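Local coordinates for protein interferon (Danio rerio, PDB 3PIV) that probably acts as a secreted type I interferon, a helical cytokine thought to bind cell-surface receptors in antiviral defence, at residues A[7-10]-A[11-14]; A[122-125]-A[126-130]; A[141-144]-A[145-149]. All coordinates share one frame; numbering follows the deposited sequence.

Contact 1 (A[7-10]-A[11-14]); sequences LGRY and RIIT
Tyr10 and Thr14, one turn apart at the start of helix 10-23, form the packed half of this contact. The Tyr10 ring and the Thr14 side chain cross at about a right angle, and OG1 of Thr14 reaches the edge of the ring, near its plane, 3.6 Å from CD2 of Tyr10. With its CG anti to the backbone N (chi1 -163°), the tyrosine turns its ring into the protein, where Leu55 and Leu59 of helix 48-66, Lys92 of helix 79-101 and Met151 and Ala155 of helix 134-158 touch it. Thr14 OG1 is in turn hydrogen-bonded to Asp152, whose carboxylate also forms a salt bridge with Arg11, so one acidic residue ties the first turn of this helix to the last helix. The Tyr10 carbonyl takes the N-H of Thr14 almost head-on, with 3.0 Å from N of Thr14 to O of Tyr10; a weak bond from Ile13 N, 2.8 Å from the same oxygen, is far more bent.

The other side is looser and faces solvent. Here the side chains of Arg9 and Ile12, both exposed, come no closer than the 4.1 Å between CB of Arg9 and CG1 of Ile12. What joins the two residues more firmly is backbone: Ile12 N lies 2.9 Å from Arg9 O, well above the plane of that carbonyl, in a bond bent to 138°. Arg9 itself has positive phi (63°) as the third residue of a type II beta turn running from Leu7 to Tyr10. A tight turn leading straight into an amphipathic helix, with its tyrosine inside and its arginine and isoleucine outside, marks the entry to the first helix of the type I interferon helical bundle.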
loop_
_atom_site.group_PDB
_atom_site.type_symbol
_atom_site.label_atom_id
_atom_site.label_comp_id
_atom_site.label_asym_id
_atom_site.label_seq_id
_atom_site.Cartn_x
_atom_site.Cartn_y
_atom_site.Cartn_z
ATOM N N LEU A 7 -9.852 -11.001 -6.570
ATOM C CA LEU A 7 -10.434 -10.211 -5.488
ATOM C C LEU A 7 -11.041 -11.110 -4.415
ATOM O O LEU A 7 -11.593 -10.631 -3.422
ATOM C CB LEU A 7 -11.522 -9.283 -6.023
ATOM C CG LEU A 7 -11.077 -8.158 -6.951
ATOM C CD1 LEU A 7 -12.287 -7.564 -7.647
ATOM C CD2 LEU A 7 -10.295 -7.093 -6.175
ATOM N N GLY A 8 -10.947 -12.418 -4.619
ATOM C CA GLY A 8 -11.524 -13.357 -3.681
ATOM C C GLY A 8 -10.602 -13.619 -2.513
ATOM O O GLY A 8 -9.389 -13.741 -2.679
ATOM N N ARG A 9 -11.184 -13.704 -1.322
ATOM C CA ARG A 9 -10.416 -13.989 -0.119
ATOM C C ARG A 9 -9.390 -12.892 0.181
ATOM O O ARG A 9 -8.394 -13.131 0.865
ATOM C CB ARG A 9 -9.741 -15.356 -0.237
ATOM C CG ARG A 9 -10.718 -16.531 -0.115
ATOM C CD ARG A 9 -10.060 -17.886 -0.434
ATOM N NE ARG A 9 -9.037 -18.277 0.539
ATOM C CZ ARG A 9 -7.741 -18.399 0.259
ATOM N NH1 ARG A 9 -7.303 -18.164 -0.971
ATOM N NH2 ARG A 9 -6.885 -18.762 1.210
ATOM N N TYR A 10 -9.663 -11.683 -0.304
ATOM C CA TYR A 10 -8.746 -10.560 -0.132
ATOM C C TYR A 10 -8.552 -10.231 1.342
ATOM O O TYR A 10 -7.494 -9.775 1.751
ATOM C CB TYR A 10 -9.247 -9.324 -0.890
ATOM C CG TYR A 10 -8.173 -8.283 -1.103
ATOM C CD1 TYR A 10 -7.475 -8.215 -2.304
ATOM C CD2 TYR A 10 -7.838 -7.383 -0.095
ATOM C CE1 TYR A 10 -6.486 -7.269 -2.505
ATOM C CE2 TYR A 10 -6.844 -6.434 -0.282
ATOM C CZ TYR A 10 -6.170 -6.383 -1.489
ATOM O OH TYR A 10 -5.183 -5.449 -1.684
ATOM N N ARG A 11 -9.592 -10.466 2.133
ATOM C CA ARG A 11 -9.548 -10.207 3.564
ATOM C C ARG A 11 -8.370 -10.969 4.154
ATOM O O ARG A 11 -7.727 -10.521 5.092
ATOM C CB ARG A 11 -10.873 -10.618 4.216
ATOM C CG ARG A 11 -10.941 -10.373 5.716
ATOM C CD ARG A 11 -10.794 -8.891 6.056
ATOM N NE ARG A 11 -10.613 -8.703 7.495
ATOM C CZ ARG A 11 -10.414 -7.531 8.095
ATOM N NH1 ARG A 11 -10.367 -6.403 7.388
ATOM N NH2 ARG A 11 -10.259 -7.490 9.417
ATOM N N ILE A 12 -8.063 -12.114 3.565
ATOM C CA ILE A 12 -6.901 -12.895 3.979
ATOM C C ILE A 12 -5.578 -12.130 3.809
ATOM O O ILE A 12 -4.709 -12.175 4.681
ATOM C CB ILE A 12 -6.818 -14.209 3.192
ATOM C CG1 ILE A 12 -8.049 -15.065 3.476
ATOM C CG2 ILE A 12 -5.522 -14.935 3.500
ATOM C CD1 ILE A 12 -8.356 -15.207 4.930
ATOM N N ILE A 13 -5.432 -11.445 2.679
ATOM C CA ILE A 13 -4.240 -10.636 2.413
ATOM C C ILE A 13 -4.183 -9.523 3.427
ATOM O O ILE A 13 -3.125 -9.216 3.983
ATOM C CB ILE A 13 -4.293 -9.987 1.011
ATOM C CG1 ILE A 13 -4.265 -11.051 -0.086
ATOM C CG2 ILE A 13 -3.143 -9.013 0.831
ATOM C CD1 ILE A 13 -3.363 -12.234 0.213
ATOM N N THR A 14 -5.341 -8.917 3.661
ATOM C CA THR A 14 -5.462 -7.825 4.613
ATOM C C THR A 14 -5.028 -8.241 6.011
ATOM O O THR A 14 -4.217 -7.576 6.642
ATOM C CB THR A 14 -6.909 -7.305 4.677
ATOM O OG1 THR A 14 -7.297 -6.789 3.391
ATOM C CG2 THR A 14 -7.031 -6.231 5.731
#

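Contact 2 (A[122-125]-A[126-130]); sequences TLKK and ILKKK
Lys125 stands out from the helix into solvent, its CG anti to the backbone N (chi1 180°) and the chain extended beyond, while Lys129, also extended beyond CG, has a first torsion of -101° that sends its end back toward Lys125. The pair lies i, i+4 on the solvent side of helix 111-129, one of the helices of the interferon four-helix-cytokine fold. As modelled, their ends come closer than two like-charged chains should, and their exact placement is doubtful. Lys124 and Lys128 repeat the pattern one residue earlier, but both are bent: Lys124 at chi2, while Lys128, bent at chi2 and chi3, curls back toward Lys124, bringing NZ of Lys128 to 3.9 Å from CG of Lys124. The two ammonium groups of this pair are 4.0 Å apart. Four like charges on adjoining turns would be expected to disfavour one another, and probably leave this face strongly basic.

The opposite character appears at Leu123 and Leu127, which are buried against Leu65 of helix 48-66; Leu123 also meets Val143, and Leu127 meets Trp137 and Ile140, all of helix 134-158. Between these faces, Thr122 and Ile126 cross at a slant, CG2 of Thr122 lying 4.0 Å from CD1 of Ile126, while the threonine hydroxyl bonds back to the carbonyl of Arg118. Regular i, i+4 backbone bonds run beneath all the side chains and end near Lys130, the first residue to leave helical geometry. The straightest of those four across the two segments joins Lys129 N to Lys125 O at 3.0 Å, with an N-H...O angle of 172°.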
loop_
_atom_site.group_PDB
_atom_site.type_symbol
_atom_site.label_atom_id
_atom_site.label_comp_id
_atom_site.label_asym_id
_atom_site.label_seq_id
_atom_site.Cartn_x
_atom_site.Cartn_y
_atom_site.Cartn_z
ATOM N N THR A 122 5.424 11.801 -1.729
ATOM C CA THR A 122 5.469 12.625 -0.524
ATOM C C THR A 122 6.077 11.845 0.631
ATOM O O THR A 122 6.915 12.364 1.385
ATOM C CB THR A 122 4.063 13.107 -0.122
ATOM O OG1 THR A 122 3.577 14.025 -1.105
ATOM C CG2 THR A 122 4.093 13.782 1.229
ATOM N N LEU A 123 5.644 10.595 0.770
ATOM C CA LEU A 123 6.112 9.747 1.860
ATOM C C LEU A 123 7.617 9.540 1.746
ATOM O O LEU A 123 8.342 9.661 2.717
ATOM C CB LEU A 123 5.395 8.395 1.834
ATOM C CG LEU A 123 3.892 8.432 2.101
ATOM C CD1 LEU A 123 3.264 7.042 1.909
ATOM C CD2 LEU A 123 3.653 8.931 3.518
ATOM N N LYS A 124 8.088 9.224 0.550
ATOM C CA LYS A 124 9.520 9.046 0.349
ATOM C C LYS A 124 10.276 10.350 0.678
ATOM O O LYS A 124 11.326 10.332 1.330
ATOM C CB LYS A 124 9.796 8.601 -1.083
ATOM C CG LYS A 124 11.244 8.199 -1.339
ATOM C CD LYS A 124 11.519 6.775 -0.858
ATOM C CE LYS A 124 13.008 6.462 -0.864
ATOM N NZ LYS A 124 13.650 6.845 -2.165
ATOM N N LYS A 125 9.732 11.482 0.232
ATOM C CA LYS A 125 10.335 12.772 0.520
ATOM C C LYS A 125 10.493 12.984 2.013
ATOM O O LYS A 125 11.530 13.453 2.472
ATOM C CB LYS A 125 9.502 13.911 -0.068
ATOM C CG LYS A 125 10.105 15.274 0.227
ATOM C CD LYS A 125 9.354 16.398 -0.464
ATOM C CE LYS A 125 10.202 17.664 -0.494
ATOM N NZ LYS A 125 9.424 18.874 -0.891
ATOM N N ILE A 126 9.452 12.639 2.767
ATOM C CA ILE A 126 9.467 12.796 4.215
ATOM C C ILE A 126 10.571 11.950 4.843
ATOM O O ILE A 126 11.282 12.392 5.753
ATOM C CB ILE A 126 8.114 12.383 4.819
ATOM C CG1 ILE A 126 7.076 13.488 4.612
ATOM C CG2 ILE A 126 8.266 12.040 6.294
ATOM C CD1 ILE A 126 5.651 13.028 4.835
ATOM N N LEU A 127 10.706 10.719 4.368
ATOM C CA LEU A 127 11.700 9.812 4.927
ATOM C C LEU A 127 13.102 10.385 4.720
ATOM O O LEU A 127 13.972 10.273 5.583
ATOM C CB LEU A 127 11.584 8.425 4.284
ATOM C CG LEU A 127 10.441 7.507 4.714
ATOM C CD1 LEU A 127 10.393 6.307 3.785
ATOM C CD2 LEU A 127 10.622 7.053 6.164
ATOM N N LYS A 128 13.311 10.993 3.559
ATOM C CA LYS A 128 14.596 11.593 3.227
ATOM C C LYS A 128 14.912 12.848 4.060
ATOM O O LYS A 128 16.013 12.978 4.600
ATOM C CB LYS A 128 14.676 11.879 1.726
ATOM C CG LYS A 128 15.350 10.757 0.940
ATOM C CD LYS A 128 14.548 10.297 -0.281
ATOM C CE LYS A 128 14.470 11.367 -1.367
ATOM N NZ LYS A 128 13.820 10.859 -2.612
ATOM N N LYS A 129 13.941 13.757 4.163
ATOM C CA LYS A 129 14.069 14.966 4.980
ATOM C C LYS A 129 14.487 14.615 6.388
ATOM O O LYS A 129 15.257 15.338 7.017
ATOM C CB LYS A 129 12.738 15.716 5.056
ATOM C CG LYS A 129 12.639 16.919 4.146
ATOM C CD LYS A 129 11.178 17.279 3.887
ATOM C CE LYS A 129 11.013 18.145 2.637
ATOM N NZ LYS A 129 9.581 18.443 2.337
ATOM N N LYS A 130 13.962 13.502 6.886
ATOM C CA LYS A 130 14.194 13.108 8.264
ATOM C C LYS A 130 15.347 12.128 8.363
ATOM O O LYS A 130 15.549 11.521 9.410
ATOM C CB LYS A 130 12.941 12.468 8.857
ATOM C CG LYS A 130 11.674 13.274 8.672
ATOM C CD LYS A 130 11.401 14.145 9.882
ATOM C CE LYS A 130 9.907 14.413 10.046
ATOM N NZ LYS A 130 9.613 15.147 11.310
#

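Contact 3 (A[141-144]-A[145-149]); sequences RRVV and KSHLQ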
loop_
_atom_site.group_PDB
_atom_site.type_symbol
_atom_site.label_atom_id
_atom_site.label_comp_id
_atom_site.label_asym_id
_atom_site.label_seq_id
_atom_site.Cartn_x
_atom_site.Cartn_y
_atom_site.Cartn_z
ATOM N N ARG A 141 5.101 3.509 8.445
ATOM C CA ARG A 141 4.454 2.289 8.889
ATOM C C ARG A 141 2.988 2.532 9.312
ATOM O O ARG A 141 2.077 1.781 8.929
ATOM C CB ARG A 141 5.267 1.686 10.028
ATOM C CG ARG A 141 4.705 0.431 10.607
ATOM C CD ARG A 141 5.713 -0.189 11.541
ATOM N NE ARG A 141 5.161 -1.321 12.264
ATOM C CZ ARG A 141 5.016 -1.364 13.583
ATOM N NH1 ARG A 141 5.391 -0.333 14.321
ATOM N NH2 ARG A 141 4.513 -2.447 14.157
ATOM N N ARG A 142 2.752 3.580 10.091
ATOM C CA ARG A 142 1.376 3.894 10.487
ATOM C C ARG A 142 0.531 4.220 9.247
ATOM O O ARG A 142 -0.604 3.767 9.141
ATOM C CB ARG A 142 1.326 5.042 11.490
ATOM C CG ARG A 142 -0.116 5.451 11.915
ATOM C CD ARG A 142 -0.909 4.269 12.452
ATOM N NE ARG A 142 -2.315 4.585 12.733
ATOM C CZ ARG A 142 -3.286 4.575 11.819
ATOM N NH1 ARG A 142 -3.010 4.278 10.554
ATOM N NH2 ARG A 142 -4.536 4.872 12.166
ATOM N N VAL A 143 1.103 4.969 8.302
ATOM C CA VAL A 143 0.405 5.334 7.062
ATOM C C VAL A 143 0.031 4.100 6.231
ATOM O O VAL A 143 -1.088 3.992 5.746
ATOM C CB VAL A 143 1.223 6.324 6.188
ATOM C CG1 VAL A 143 0.709 6.337 4.749
ATOM C CG2 VAL A 143 1.177 7.732 6.781
ATOM N N VAL A 144 0.970 3.167 6.093
ATOM C CA VAL A 144 0.737 1.937 5.336
ATOM C C VAL A 144 -0.396 1.115 5.957
ATOM O O VAL A 144 -1.192 0.498 5.244
ATOM C CB VAL A 144 2.015 1.084 5.250
ATOM C CG1 VAL A 144 1.700 -0.327 4.763
ATOM C CG2 VAL A 144 3.015 1.750 4.326
ATOM N N LYS A 145 -0.459 1.107 7.286
ATOM C CA LYS A 145 -1.586 0.489 7.988
ATOM C C LYS A 145 -2.900 1.071 7.483
ATOM O O LYS A 145 -3.830 0.339 7.173
ATOM C CB LYS A 145 -1.481 0.684 9.500
ATOM C CG LYS A 145 -2.647 0.037 10.281
ATOM C CD LYS A 145 -2.570 0.339 11.771
ATOM C CE LYS A 145 -3.573 -0.483 12.569
ATOM N NZ LYS A 145 -3.397 -0.267 14.031
ATOM N N SER A 146 -2.969 2.396 7.386
ATOM C CA SER A 146 -4.176 3.029 6.865
ATOM C C SER A 146 -4.505 2.648 5.415
ATOM O O SER A 146 -5.666 2.500 5.067
ATOM C CB SER A 146 -4.126 4.545 7.038
ATOM O OG SER A 146 -4.528 4.888 8.355
ATOM N N HIS A 147 -3.494 2.496 4.565
ATOM C CA HIS A 147 -3.757 2.075 3.189
ATOM C C HIS A 147 -4.356 0.678 3.211
ATOM O O HIS A 147 -5.317 0.383 2.498
ATOM C CB HIS A 147 -2.462 2.044 2.363
ATOM C CG HIS A 147 -1.983 3.394 1.930
ATOM N ND1 HIS A 147 -2.508 4.058 0.845
ATOM C CD2 HIS A 147 -1.020 4.200 2.439
ATOM C CE1 HIS A 147 -1.899 5.223 0.708
ATOM N NE2 HIS A 147 -0.984 5.326 1.656
ATOM N N LEU A 148 -3.769 -0.198 4.017
ATOM C CA LEU A 148 -4.202 -1.586 4.017
ATOM C C LEU A 148 -5.670 -1.676 4.474
ATOM O O LEU A 148 -6.436 -2.484 3.947
ATOM C CB LEU A 148 -3.302 -2.453 4.907
ATOM C CG LEU A 148 -1.848 -2.666 4.436
ATOM C CD1 LEU A 148 -1.044 -3.400 5.488
ATOM C CD2 LEU A 148 -1.815 -3.419 3.108
ATOM N N GLN A 149 -6.050 -0.842 5.440
ATOM C CA GLN A 149 -7.422 -0.853 5.970
ATOM C C GLN A 149 -8.404 -0.396 4.914
ATOM O O GLN A 149 -9.398 -1.047 4.683
ATOM C CB GLN A 149 -7.540 0.001 7.243
ATOM C CG GLN A 149 -6.990 -0.699 8.464
ATOM C CD GLN A 149 -6.673 0.226 9.614
ATOM O OE1 GLN A 149 -6.485 1.437 9.435
ATOM N NE2 GLN A 149 -6.582 -0.346 10.813
HETATM O O HOH W 1 -6.791 4.113 9.744
#
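The Arg142 guanidinium carries the methylene CD of Lys145 over one face, 4.0 Å above its plane and offset toward the rim, while a water sits at its edge in plane. Ser146 OG also approaches that edge, tilted 16° from the plane, and accepts a hydrogen bond from NH1 of Arg142 at 2.7 Å. A bend at chi2 (55°) folds the arginine over the helix to meet the serine one turn on. The water ties the cluster together: it donates to OE1 of Gln149, is hydrogen-bonded to OG of Ser146, and receives a weak bond from NH2 of Arg142.

On the buried side the imidazole of His147 has CA of Val144 near its edge, and its CD2 meets CG1 of Val143 at 3.6 Å, the two side chains running side by side. Val144 and Leu148 pack in the same manner more loosely, with 4.2 Å between CG1 of Val144 and CD1 of Leu148. Both ring nitrogens of His147 are engaged, ND1 with the hydroxyl of Tyr40 and NE2 with His119, and Phe35 meets the ring edge-to-face. Helix 134-158 thus has a water-bridged polar cluster on one side and, inward, valines and a leucine around a hydrogen-bonded histidine; the two hydrogen bonds to the imidazole probably fix its rotation and satisfy its polar atoms within the core.

Contact 3 lies nearest the centre of the chain and is mostly buried, whereas contacts 1 and 2 sit farther out, on opposite sides of that centre, about 30 Å apart between centres. Helix 134-158 connects them: contact 3 touches contact 1 through Thr14 and Leu148, and contact 2 through Leu123 and Val143. Their chemistry follows position. Contact 1 combines the backbone bonds that start a helix after a tight turn with an inward aromatic; contact 2 places clustered lysines outward and leucines inward; contact 3 pairs a water-bridged polar cluster with an inward histidine. Side chains of all three contacts touch helix 48-66.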